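Local coordinates for protein Exo-1,3/1,4-beta-glucanase (Pseudoalteromonas sp., PDB 3RRX) that probably hydrolyses beta-1,3- and beta-1,4-linked glucans as an exo-acting glucanase of glycoside hydrolase family 3, at residues S414-A419 / G466-S471; P480-V485 / P524-F529. The protein carries 1 engineered substitution. All coordinates share one frame; numbering follows the deposited sequence.

Interaction 1 (S414-A419 / G466-S471); sequences SRILVA and GKITLS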
loop_
_atom_site.group_PDB
_atom_site.type_symbol
_atom_site.label_atom_id
_atom_site.label_comp_id
_atom_site.label_asym_id
_atom_site.label_seq_id
_atom_site.Cartn_x
_atom_site.Cartn_y
_atom_site.Cartn_z
ATOM N N SER A 414 -31.750 10.111 16.127
ATOM C CA SER A 414 -32.634 8.964 15.926
ATOM C C SER A 414 -32.275 7.806 16.848
ATOM O O SER A 414 -31.268 7.845 17.558
ATOM C CB SER A 414 -32.546 8.458 14.478
ATOM O OG SER A 414 -32.820 9.481 13.541
ATOM N N ARG A 415 -33.094 6.761 16.802
ATOM C CA ARG A 415 -32.747 5.490 17.427
ATOM C C ARG A 415 -32.178 4.560 16.361
ATOM O O ARG A 415 -32.877 4.176 15.412
ATOM C CB ARG A 415 -33.962 4.845 18.084
ATOM C CG ARG A 415 -33.658 3.511 18.743
ATOM C CD ARG A 415 -34.913 2.881 19.324
ATOM N NE ARG A 415 -35.678 3.834 20.127
ATOM C CZ ARG A 415 -35.547 3.984 21.440
ATOM N NH1 ARG A 415 -34.677 3.244 22.115
ATOM N NH2 ARG A 415 -36.291 4.877 22.082
ATOM N N ILE A 416 -30.908 4.204 16.522
ATOM C CA ILE A 416 -30.186 3.459 15.498
ATOM C C ILE A 416 -29.700 2.118 16.020
ATOM O O ILE A 416 -29.218 2.010 17.151
ATOM C CB ILE A 416 -28.983 4.282 14.995
ATOM C CG1 ILE A 416 -29.476 5.599 14.391
ATOM C CG2 ILE A 416 -28.132 3.486 13.984
ATOM C CD1 ILE A 416 -28.364 6.567 14.048
ATOM N N LEU A 417 -29.847 1.093 15.194
ATOM C CA LEU A 417 -29.227 -0.199 15.449
ATOM C C LEU A 417 -28.037 -0.367 14.511
ATOM O O LEU A 417 -28.167 -0.160 13.306
ATOM C CB LEU A 417 -30.216 -1.320 15.173
ATOM C CG LEU A 417 -29.686 -2.757 15.226
ATOM C CD1 LEU A 417 -29.324 -3.151 16.667
ATOM C CD2 LEU A 417 -30.741 -3.705 14.667
ATOM N N VAL A 418 -26.879 -0.733 15.052
ATOM C CA VAL A 418 -25.726 -1.026 14.201
ATOM C C VAL A 418 -25.466 -2.517 14.293
ATOM O O VAL A 418 -25.288 -3.053 15.390
ATOM C CB VAL A 418 -24.466 -0.250 14.632
ATOM C CG1 VAL A 418 -23.326 -0.481 13.632
ATOM C CG2 VAL A 418 -24.776 1.237 14.743
ATOM N N ALA A 419 -25.463 -3.179 13.141
ATOM C CA ALA A 419 -25.370 -4.628 13.082
ATOM C C ALA A 419 -24.349 -5.023 12.029
ATOM O O ALA A 419 -23.767 -4.163 11.364
ATOM C CB ALA A 419 -26.759 -5.238 12.742
ATOM N N GLY A 466 -29.529 11.024 20.632
ATOM C CA GLY A 466 -30.162 9.845 20.063
ATOM C C GLY A 466 -29.872 8.606 20.885
ATOM O O GLY A 466 -29.318 8.703 21.974
ATOM N N LYS A 467 -30.237 7.439 20.364
ATOM C CA LYS A 467 -29.994 6.168 21.047
ATOM C C LYS A 467 -29.381 5.180 20.068
ATOM O O LYS A 467 -29.799 5.104 18.919
ATOM C CB LYS A 467 -31.293 5.574 21.598
ATOM C CG LYS A 467 -31.945 6.405 22.697
ATOM C CD LYS A 467 -31.023 6.551 23.898
ATOM C CE LYS A 467 -31.625 7.476 24.955
ATOM N NZ LYS A 467 -32.933 6.961 25.459
ATOM N N ILE A 468 -28.402 4.416 20.524
ATOM C CA ILE A 468 -27.720 3.488 19.630
ATOM C C ILE A 468 -27.486 2.147 20.302
ATOM O O ILE A 468 -27.283 2.070 21.517
ATOM C CB ILE A 468 -26.393 4.079 19.088
ATOM C CG1 ILE A 468 -25.921 3.287 17.866
ATOM C CG2 ILE A 468 -25.308 4.119 20.179
ATOM C CD1 ILE A 468 -24.832 3.983 17.081
ATOM N N THR A 469 -27.528 1.089 19.505
ATOM C CA THR A 469 -27.348 -0.267 20.005
ATOM C C THR A 469 -26.419 -1.026 19.073
ATOM O O THR A 469 -26.538 -0.904 17.856
ATOM C CB THR A 469 -28.701 -1.002 20.073
ATOM O OG1 THR A 469 -29.515 -0.398 21.090
ATOM C CG2 THR A 469 -28.503 -2.468 20.404
ATOM N N LEU A 470 -25.492 -1.797 19.637
ATOM C CA LEU A 470 -24.628 -2.666 18.833
ATOM C C LEU A 470 -25.076 -4.118 18.942
ATOM O O LEU A 470 -25.183 -4.657 20.043
ATOM C CB LEU A 470 -23.165 -2.551 19.288
ATOM C CG LEU A 470 -22.192 -3.558 18.669
ATOM C CD1 LEU A 470 -22.029 -3.278 17.177
ATOM C CD2 LEU A 470 -20.830 -3.507 19.385
ATOM N N SER A 471 -25.349 -4.749 17.807
ATOM C CA SER A 471 -25.636 -6.174 17.789
ATOM C C SER A 471 -25.292 -6.770 16.429
ATOM O O SER A 471 -26.048 -6.617 15.470
ATOM C CB SER A 471 -27.107 -6.439 18.125
ATOM O OG SER A 471 -27.444 -7.791 17.862
HETATM O O HOH W 1 -30.978 1.509 19.401
#
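Val418 and Ile468, two residues out of register across two parallel strands, make the closest apolar contact between them, Val418 CG2 lying 3.6 Å from Ile468 CD1. The isoleucine reaches along its strand because CG1 stands anti to the backbone N (chi1 -163°), which sets CG1 against Ile416 O and carries CD1 on to the valine methyl. On this face Ile416 packs on Val461, Val418 on Leu457 and Ile468 on Gln458, all of helix 453-463. The other face bears Arg415, Leu417, Lys467 and Thr469. There Leu417 CD1 comes obliquely against Thr469 CG2 at 3.9 Å, while the Arg415 guanidinium, brought round by a bend at chi3 (-48°), presents one flat face to Lys467 CB, 4.1 Å from NH1. A water bridges Thr469 OG1 and Ile416 O; it donates to the carbonyl, which also accepts the Thr469 N-H. Five backbone hydrogen bonds join the strands, from Lys467 N to Ser414 O at one end to Ser471 N to Val418 O (3.0 Å) at the other. Strand 467-470 is the outermost strand on this side of the sheet, and its link to 415-419 through helix 453-463 is typical of the alpha/beta sandwich of family 3 C-terminal domains.

Interaction 2 (P480-V485 / P524-F529); sequences PDVAIV and PVVTVF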
loop_
_atom_site.group_PDB
_atom_site.type_symbol
_atom_site.label_atom_id
_atom_site.label_comp_id
_atom_site.label_asym_id
_atom_site.label_seq_id
_atom_site.Cartn_x
_atom_site.Cartn_y
_atom_site.Cartn_z
ATOM N N PRO A 480 -35.640 -0.080 16.103
ATOM C CA PRO A 480 -34.929 1.138 15.703
ATOM C C PRO A 480 -35.622 1.861 14.556
ATOM O O PRO A 480 -36.428 1.263 13.841
ATOM C CB PRO A 480 -33.563 0.604 15.235
ATOM C CG PRO A 480 -33.875 -0.743 14.682
ATOM C CD PRO A 480 -35.026 -1.293 15.532
ATOM N N ASP A 481 -35.299 3.138 14.386
ATOM C CA ASP A 481 -35.750 3.901 13.233
ATOM C C ASP A 481 -35.030 3.457 11.957
ATOM O O ASP A 481 -35.573 3.560 10.859
ATOM C CB ASP A 481 -35.482 5.384 13.464
ATOM C CG ASP A 481 -36.213 5.919 14.675
ATOM O OD1 ASP A 481 -37.360 5.494 14.912
ATOM O OD2 ASP A 481 -35.644 6.769 15.380
ATOM N N VAL A 482 -33.802 2.975 12.110
ATOM C CA VAL A 482 -32.984 2.555 10.970
ATOM C C VAL A 482 -31.890 1.613 11.460
ATOM O O VAL A 482 -31.463 1.697 12.617
ATOM C CB VAL A 482 -32.348 3.772 10.249
ATOM C CG1 VAL A 482 -31.450 4.559 11.195
ATOM C CG2 VAL A 482 -31.566 3.335 8.987
ATOM N N ALA A 483 -31.462 0.697 10.596
ATOM C CA ALA A 483 -30.343 -0.179 10.916
ATOM C C ALA A 483 -29.178 0.140 9.984
ATOM O O ALA A 483 -29.344 0.168 8.764
ATOM C CB ALA A 483 -30.744 -1.640 10.780
ATOM N N ILE A 484 -28.011 0.417 10.558
ATOM C CA ILE A 484 -26.799 0.545 9.755
ATOM C C ILE A 484 -26.090 -0.784 9.857
ATOM O O ILE A 484 -25.701 -1.208 10.949
ATOM C CB ILE A 484 -25.886 1.664 10.269
ATOM C CG1 ILE A 484 -26.599 3.015 10.155
ATOM C CG2 ILE A 484 -24.550 1.686 9.497
ATOM C CD1 ILE A 484 -25.830 4.171 10.781
ATOM N N VAL A 485 -25.943 -1.455 8.725
ATOM C CA VAL A 485 -25.404 -2.804 8.723
ATOM C C VAL A 485 -24.027 -2.804 8.070
ATOM O O VAL A 485 -23.891 -2.484 6.886
ATOM C CB VAL A 485 -26.351 -3.768 8.003
ATOM C CG1 VAL A 485 -25.804 -5.183 8.037
ATOM C CG2 VAL A 485 -27.762 -3.711 8.643
ATOM N N PRO A 524 -35.781 0.111 7.914
ATOM C CA PRO A 524 -34.979 0.710 6.841
ATOM C C PRO A 524 -33.509 0.344 7.033
ATOM O O PRO A 524 -33.008 0.430 8.150
ATOM C CB PRO A 524 -35.173 2.211 7.055
ATOM C CG PRO A 524 -36.419 2.331 7.866
ATOM C CD PRO A 524 -36.470 1.124 8.727
ATOM N N VAL A 525 -32.834 -0.052 5.957
ATOM C CA VAL A 525 -31.486 -0.607 6.059
ATOM C C VAL A 525 -30.468 0.218 5.280
ATOM O O VAL A 525 -30.636 0.439 4.090
ATOM C CB VAL A 525 -31.451 -2.053 5.533
ATOM C CG1 VAL A 525 -30.023 -2.489 5.242
ATOM C CG2 VAL A 525 -32.152 -3.007 6.522
ATOM N N VAL A 526 -29.425 0.681 5.969
ATOM C CA VAL A 526 -28.296 1.338 5.324
ATOM C C VAL A 526 -27.085 0.417 5.403
ATOM O O VAL A 526 -26.594 0.113 6.497
ATOM C CB VAL A 526 -27.930 2.670 6.014
ATOM C CG1 VAL A 526 -26.596 3.200 5.473
ATOM C CG2 VAL A 526 -29.036 3.700 5.819
ATOM N N THR A 527 -26.599 -0.036 4.253
ATOM C CA THR A 527 -25.502 -0.994 4.250
ATOM C C THR A 527 -24.162 -0.309 4.020
ATOM O O THR A 527 -23.999 0.452 3.060
ATOM C CB THR A 527 -25.727 -2.095 3.197
ATOM O OG1 THR A 527 -26.880 -2.863 3.567
ATOM C CG2 THR A 527 -24.498 -3.016 3.104
ATOM N N VAL A 528 -23.219 -0.553 4.922
ATOM C CA VAL A 528 -21.846 -0.079 4.749
ATOM C C VAL A 528 -20.975 -1.280 4.390
ATOM O O VAL A 528 -20.805 -2.196 5.196
ATOM C CB VAL A 528 -21.293 0.597 6.025
ATOM C CG1 VAL A 528 -19.829 1.042 5.807
ATOM C CG2 VAL A 528 -22.158 1.788 6.419
ATOM N N PHE A 529 -20.424 -1.264 3.182
ATOM C CA PHE A 529 -19.750 -2.420 2.612
ATOM C C PHE A 529 -18.227 -2.230 2.650
ATOM O O PHE A 529 -17.686 -1.322 2.007
ATOM C CB PHE A 529 -20.243 -2.595 1.166
ATOM C CG PHE A 529 -19.773 -3.852 0.491
ATOM C CD1 PHE A 529 -20.163 -5.099 0.966
ATOM C CD2 PHE A 529 -18.970 -3.785 -0.638
ATOM C CE1 PHE A 529 -19.750 -6.257 0.335
ATOM C CE2 PHE A 529 -18.553 -4.946 -1.286
ATOM C CZ PHE A 529 -18.938 -6.184 -0.795
#
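Val482 and Pro524 meet where the two strands come together: Val482 CG2 sits 3.3 Å from Pro524 O, and the same carbonyl accepts the N-H of Ala483 at 2.9 Å. The proline ring in turn leans on the Asp481 carbonyl across the contact, its CG 3.3 Å from Asp481 O. From here the strands run parallel, joined by three further backbone bonds, Val526 N to Ala483 O, Val485 N to Val526 O and Val528 N to Val485 O.

Side chains then pack along the face of Ile484 and Val526. CG2 of Val482 lies anti to its backbone N, since chi1 of 60° turns CG1 between N and the carbonyl carbon, and this methyl faces Val526 CG2 at 4.1 Å. Farther along, Ile484 CG2 meets Val528 CG2 at 3.9 Å, branch against branch, and Ile484 CG1 lies 4.4 Å from Val526 CB. The other face holds Ala483, Val485, Val525 and Thr527; its side-chain contact is looser, Val485 CG2 to Val525 CG1 at 4.3 Å.

Outside this shell, Thr527 OG1 is hydrogen-bonded to Ser544 OG, while Val525 N bonds to Asp545 OD1 next to strand 546-551. Helix 510-520 packs over the face of Val485 and Thr527, with Leu514, Leu515 and Leu518 against Val485. This helix connects the two strands in a beta-alpha-beta unit. The pair occupies the middle of the mixed sheet, strand 482-488 being flanked by 415-419 and strand 525-530 by 546-551, with Val526 touching Ala546 and Val528 touching Ala550.

How the interactions relate
Interactions 1 and 2 are successive strand pairs of one sheet, their centres about 9 Å apart, and strands 415-419 and 482-488 form the seam between them. There Leu417 O lies 2.8 Å from Ile484 N and Arg415 O 2.8 Å from Asp481 N, both probable hydrogen bonds, while Asp481 OD2 accepts the Arg415 N-H. Ile416 packs on Val482 and Ile484, joining the apolar side chains of the two contacts. Along the chain, interaction 1 closes before interaction 2 opens, strand 482-488 following directly on 467-470. Both contacts lie away from the sodium and calcium sites.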